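Local coordinates for translation initiation factor 6 (Methanocaldococcus jannaschii, PDB 1G61), which binds the 50S ribosomal subunit and keeps it from joining the 30S subunit to form the 70S initiation complex, at residues A[152-166]-A[183-197]. Sequence-based numbering, arbitrary orientation.
Sequences SNAVVTNKGCLTHPL and YIGKGTANKGTTSVG
The Y183 ring lies alongside the extended chain of K159, Y183 CE1 3.8 Å from K159 CE, while the K159 carbonyl O meets the ring edge in plane. I184 reaches the other face of the sheet, its CD1 3.9 Å from C161 CB. Regular parallel pairing follows: G185 N donates to C161 O (2.9 Å), G185 O accepts from T163 N, and G187 N donates to T163 O (3.0 Å) from nearly straight ahead of the carbonyl. K186 lays CB against T163 OG1, and its NZ is hydrogen-bonded to the V167 carbonyl. Past G187, P165 CG touches the methyls of both T188 and T194. With CG anti to its own N (chi1 -172°), H164 carries its imidazole out under T194 CB, a CH-pi contact 3.8 Å from the centroid; a water links T194 OG1 to N153 OD1. H164 ND1 accepts from L166 N in the ring plane, and an alanine at H164 would probably leave L166 N without its acceptor and T194 CB without the ring face it covers. V196 crosses L162 at about a right angle, V196 CB 3.9 Å from L162 CD2. Strands 160-163 and 183-186 form a beta-alpha-beta unit with helix 169-179, which covers T163 and I184; helix 215-225 and strand 200-202 pack against L162.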
loop_
_atom_site.group_PDB
_atom_site.type_symbol
_atom_site.label_atom_id
_atom_site.label_comp_id
_atom_site.label_asym_id
_atom_site.label_seq_id
_atom_site.Cartn_x
_atom_site.Cartn_y
_atom_site.Cartn_z
ATOM N N SER A 152 -4.722 4.934 4.011
ATOM C CA SER A 152 -5.693 4.065 4.665
ATOM C C SER A 152 -7.003 4.032 3.875
ATOM O O SER A 152 -7.742 3.064 4.008
ATOM C CB SER A 152 -6.022 4.558 6.067
ATOM O OG SER A 152 -4.864 4.561 6.910
ATOM N N ASN A 153 -7.286 5.087 3.098
ATOM C CA ASN A 153 -8.609 5.246 2.535
ATOM C C ASN A 153 -8.700 4.997 1.044
ATOM O O ASN A 153 -9.727 5.289 0.414
ATOM C CB ASN A 153 -9.145 6.644 2.954
ATOM C CG ASN A 153 -9.558 6.545 4.404
ATOM O OD1 ASN A 153 -10.597 5.931 4.680
ATOM N ND2 ASN A 153 -8.769 7.133 5.302
ATOM N N ALA A 154 -7.680 4.362 0.473
ATOM C CA ALA A 154 -7.733 3.941 -0.921
ATOM C C ALA A 154 -6.663 2.885 -1.157
ATOM O O ALA A 154 -5.763 2.757 -0.342
ATOM C CB ALA A 154 -7.505 5.128 -1.868
ATOM N N VAL A 155 -6.842 2.156 -2.239
ATOM C CA VAL A 155 -5.904 1.183 -2.760
ATOM C C VAL A 155 -5.582 1.630 -4.176
ATOM O O VAL A 155 -6.494 1.966 -4.956
ATOM C CB VAL A 155 -6.523 -0.230 -2.809
ATOM C CG1 VAL A 155 -5.586 -1.242 -3.476
ATOM C CG2 VAL A 155 -6.904 -0.702 -1.431
ATOM N N VAL A 156 -4.300 1.636 -4.532
ATOM C CA VAL A 156 -3.916 2.028 -5.878
ATOM C C VAL A 156 -2.848 1.076 -6.397
ATOM O O VAL A 156 -1.973 0.638 -5.646
ATOM C CB VAL A 156 -3.475 3.502 -5.993
ATOM C CG1 VAL A 156 -2.143 3.785 -5.319
ATOM C CG2 VAL A 156 -3.464 3.900 -7.474
ATOM N N THR A 157 -2.991 0.759 -7.687
ATOM C CA THR A 157 -2.012 -0.059 -8.380
ATOM C C THR A 157 -1.713 0.645 -9.708
ATOM O O THR A 157 -2.306 1.717 -10.011
ATOM C CB THR A 157 -2.481 -1.482 -8.669
ATOM O OG1 THR A 157 -3.419 -1.428 -9.774
ATOM C CG2 THR A 157 -3.177 -2.091 -7.444
ATOM N N ASN A 158 -0.824 0.139 -10.516
ATOM C CA ASN A 158 -0.586 0.677 -11.851
ATOM C C ASN A 158 -1.790 0.522 -12.775
ATOM O O ASN A 158 -1.846 1.226 -13.798
ATOM C CB ASN A 158 0.643 0.009 -12.482
ATOM C CG ASN A 158 1.912 0.396 -11.749
ATOM O OD1 ASN A 158 2.004 1.499 -11.181
ATOM N ND2 ASN A 158 2.886 -0.503 -11.750
ATOM N N LYS A 159 -2.717 -0.362 -12.410
ATOM C CA LYS A 159 -3.853 -0.644 -13.294
ATOM C C LYS A 159 -5.117 0.015 -12.828
ATOM O O LYS A 159 -5.988 0.369 -13.637
ATOM C CB LYS A 159 -4.059 -2.178 -13.357
ATOM C CG LYS A 159 -5.048 -2.597 -14.416
ATOM C CD LYS A 159 -5.096 -4.123 -14.562
ATOM C CE LYS A 159 -5.760 -4.514 -15.887
ATOM N NZ LYS A 159 -5.812 -6.001 -15.991
ATOM N N GLY A 160 -5.351 0.148 -11.508
ATOM C CA GLY A 160 -6.619 0.690 -11.062
ATOM C C GLY A 160 -6.520 1.273 -9.649
ATOM O O GLY A 160 -5.470 1.329 -9.021
ATOM N N CYS A 161 -7.691 1.724 -9.168
ATOM C CA CYS A 161 -7.738 2.405 -7.876
ATOM C C CYS A 161 -9.118 2.170 -7.250
ATOM O O CYS A 161 -10.125 2.329 -7.958
ATOM C CB CYS A 161 -7.471 3.903 -8.117
ATOM S SG CYS A 161 -7.634 4.938 -6.650
ATOM N N LEU A 162 -9.114 1.810 -5.998
ATOM C CA LEU A 162 -10.354 1.685 -5.222
ATOM C C LEU A 162 -10.356 2.701 -4.086
ATOM O O LEU A 162 -9.381 2.721 -3.325
ATOM C CB LEU A 162 -10.516 0.267 -4.670
ATOM C CG LEU A 162 -11.710 0.030 -3.739
ATOM C CD1 LEU A 162 -12.995 -0.089 -4.576
ATOM C CD2 LEU A 162 -11.490 -1.209 -2.872
ATOM N N THR A 163 -11.404 3.513 -3.965
ATOM C CA THR A 163 -11.431 4.491 -2.888
ATOM C C THR A 163 -12.533 4.206 -1.874
ATOM O O THR A 163 -13.480 3.482 -2.177
ATOM C CB THR A 163 -11.633 5.933 -3.407
ATOM O OG1 THR A 163 -12.996 6.088 -3.848
ATOM C CG2 THR A 163 -10.734 6.203 -4.608
ATOM N N HIS A 164 -12.435 4.866 -0.732
ATOM C CA HIS A 164 -13.519 5.103 0.198
ATOM C C HIS A 164 -14.814 5.406 -0.550
ATOM O O HIS A 164 -14.819 6.143 -1.555
ATOM C CB HIS A 164 -13.089 6.347 1.017
ATOM C CG HIS A 164 -13.963 6.681 2.182
ATOM N ND1 HIS A 164 -15.285 7.079 2.093
ATOM C CD2 HIS A 164 -13.647 6.650 3.501
ATOM C CE1 HIS A 164 -15.733 7.299 3.341
ATOM N NE2 HIS A 164 -14.757 7.044 4.205
ATOM N N PRO A 165 -15.926 4.853 -0.058
ATOM C CA PRO A 165 -17.205 4.987 -0.794
ATOM C C PRO A 165 -17.704 6.416 -0.916
ATOM O O PRO A 165 -18.606 6.646 -1.779
ATOM C CB PRO A 165 -18.162 4.105 0.027
ATOM C CG PRO A 165 -17.565 3.987 1.355
ATOM C CD PRO A 165 -16.068 4.068 1.187
ATOM N N LEU A 166 -17.241 7.385 -0.138
ATOM C CA LEU A 166 -17.799 8.738 -0.171
ATOM C C LEU A 166 -16.993 9.681 -1.032
ATOM O O LEU A 166 -17.198 10.904 -1.010
ATOM C CB LEU A 166 -17.963 9.323 1.249
ATOM C CG LEU A 166 -18.991 8.558 2.097
ATOM C CD1 LEU A 166 -19.132 9.205 3.464
ATOM C CD2 LEU A 166 -20.326 8.454 1.362
ATOM N N TYR A 183 -8.860 2.117 -14.724
ATOM C CA TYR A 183 -9.918 1.548 -13.886
ATOM C C TYR A 183 -9.962 2.313 -12.596
ATOM O O TYR A 183 -8.917 2.580 -11.987
ATOM C CB TYR A 183 -9.612 0.068 -13.583
ATOM C CG TYR A 183 -9.588 -0.819 -14.831
ATOM C CD1 TYR A 183 -8.427 -1.087 -15.538
ATOM C CD2 TYR A 183 -10.770 -1.384 -15.292
ATOM C CE1 TYR A 183 -8.429 -1.885 -16.660
ATOM C CE2 TYR A 183 -10.805 -2.191 -16.408
ATOM C CZ TYR A 183 -9.624 -2.435 -17.088
ATOM O OH TYR A 183 -9.691 -3.231 -18.182
ATOM N N ILE A 184 -11.163 2.683 -12.125
ATOM C CA ILE A 184 -11.284 3.257 -10.803
ATOM C C ILE A 184 -12.708 3.019 -10.314
ATOM O O ILE A 184 -13.678 2.951 -11.063
ATOM C CB ILE A 184 -10.970 4.760 -10.824
ATOM C CG1 ILE A 184 -10.875 5.334 -9.405
ATOM C CG2 ILE A 184 -11.975 5.537 -11.678
ATOM C CD1 ILE A 184 -10.006 6.584 -9.361
ATOM N N GLY A 185 -12.822 2.898 -8.981
ATOM C CA GLY A 185 -14.163 2.786 -8.357
ATOM C C GLY A 185 -14.080 3.066 -6.879
ATOM O O GLY A 185 -13.002 3.365 -6.352
ATOM N N LYS A 186 -15.242 2.942 -6.260
ATOM C CA LYS A 186 -15.340 3.220 -4.837
ATOM C C LYS A 186 -16.139 2.143 -4.149
ATOM O O LYS A 186 -17.084 1.604 -4.731
ATOM C CB LYS A 186 -15.934 4.595 -4.582
ATOM C CG LYS A 186 -17.278 4.942 -5.158
ATOM C CD LYS A 186 -17.610 6.418 -4.986
ATOM C CE LYS A 186 -19.030 6.708 -4.562
ATOM N NZ LYS A 186 -19.340 8.131 -4.138
ATOM N N GLY A 187 -15.836 1.839 -2.906
ATOM C CA GLY A 187 -16.573 0.758 -2.230
ATOM C C GLY A 187 -15.965 0.506 -0.844
ATOM O O GLY A 187 -15.112 1.240 -0.352
ATOM N N THR A 188 -16.457 -0.552 -0.219
ATOM C CA THR A 188 -15.948 -0.970 1.097
ATOM C C THR A 188 -15.248 -2.321 1.011
ATOM O O THR A 188 -15.274 -3.013 -0.014
ATOM C CB THR A 188 -17.076 -1.023 2.145
ATOM O OG1 THR A 188 -18.117 -1.891 1.666
ATOM C CG2 THR A 188 -17.684 0.360 2.384
ATOM N N ALA A 189 -14.602 -2.700 2.117
ATOM C CA ALA A 189 -14.038 -4.045 2.226
ATOM C C ALA A 189 -14.300 -4.554 3.645
ATOM O O ALA A 189 -14.720 -3.773 4.504
ATOM C CB ALA A 189 -12.560 -4.024 1.892
ATOM N N ASN A 190 -14.066 -5.834 3.857
ATOM C CA ASN A 190 -14.245 -6.401 5.186
ATOM C C ASN A 190 -15.644 -6.082 5.753
ATOM O O ASN A 190 -15.776 -5.764 6.921
ATOM C CB ASN A 190 -13.145 -5.963 6.138
ATOM C CG ASN A 190 -11.857 -6.764 5.984
ATOM O OD1 ASN A 190 -11.891 -7.905 5.492
ATOM N ND2 ASN A 190 -10.737 -6.178 6.380
ATOM N N LYS A 191 -16.665 -6.212 4.956
ATOM C CA LYS A 191 -18.051 -6.061 5.402
ATOM C C LYS A 191 -18.307 -4.660 5.946
ATOM O O LYS A 191 -18.821 -4.463 7.041
ATOM C CB LYS A 191 -18.436 -7.127 6.430
ATOM C CG LYS A 191 -19.941 -7.356 6.541
ATOM C CD LYS A 191 -20.208 -8.236 7.773
ATOM C CE LYS A 191 -21.698 -8.522 7.883
ATOM N NZ LYS A 191 -22.007 -9.499 8.937
ATOM N N GLY A 192 -17.976 -3.669 5.069
ATOM C CA GLY A 192 -18.415 -2.337 5.387
ATOM C C GLY A 192 -17.343 -1.399 5.862
ATOM O O GLY A 192 -17.592 -0.218 6.115
ATOM N N THR A 193 -16.094 -1.826 5.999
ATOM C CA THR A 193 -15.018 -0.926 6.389
ATOM C C THR A 193 -14.756 0.035 5.250
ATOM O O THR A 193 -14.578 -0.397 4.093
ATOM C CB THR A 193 -13.778 -1.782 6.746
ATOM O OG1 THR A 193 -14.127 -2.587 7.894
ATOM C CG2 THR A 193 -12.583 -0.918 7.114
ATOM N N THR A 194 -14.693 1.325 5.584
ATOM C CA THR A 194 -14.524 2.343 4.521
ATOM C C THR A 194 -13.056 2.607 4.210
ATOM O O THR A 194 -12.731 3.086 3.128
ATOM C CB THR A 194 -15.194 3.672 4.924
ATOM O OG1 THR A 194 -14.693 4.059 6.215
ATOM C CG2 THR A 194 -16.701 3.493 5.048
ATOM N N SER A 195 -12.175 2.304 5.164
ATOM C CA SER A 195 -10.740 2.546 4.980
ATOM C C SER A 195 -10.188 1.367 4.198
ATOM O O SER A 195 -9.549 0.453 4.722
ATOM C CB SER A 195 -10.108 2.760 6.360
ATOM O OG SER A 195 -10.606 1.838 7.317
ATOM N N VAL A 196 -10.441 1.359 2.879
ATOM C CA VAL A 196 -10.142 0.135 2.123
ATOM C C VAL A 196 -8.666 -0.112 2.035
ATOM O O VAL A 196 -8.251 -1.280 1.859
ATOM C CB VAL A 196 -10.777 0.237 0.708
ATOM C CG1 VAL A 196 -12.308 0.228 0.871
ATOM C CG2 VAL A 196 -10.290 1.429 -0.066
ATOM N N GLY A 197 -7.827 0.911 2.167
ATOM C CA GLY A 197 -6.376 0.717 2.169
ATOM C C GLY A 197 -5.927 -0.097 3.389
ATOM O O GLY A 197 -4.894 -0.756 3.338
HETATM O O HOH W 1 -12.499 5.594 6.645
#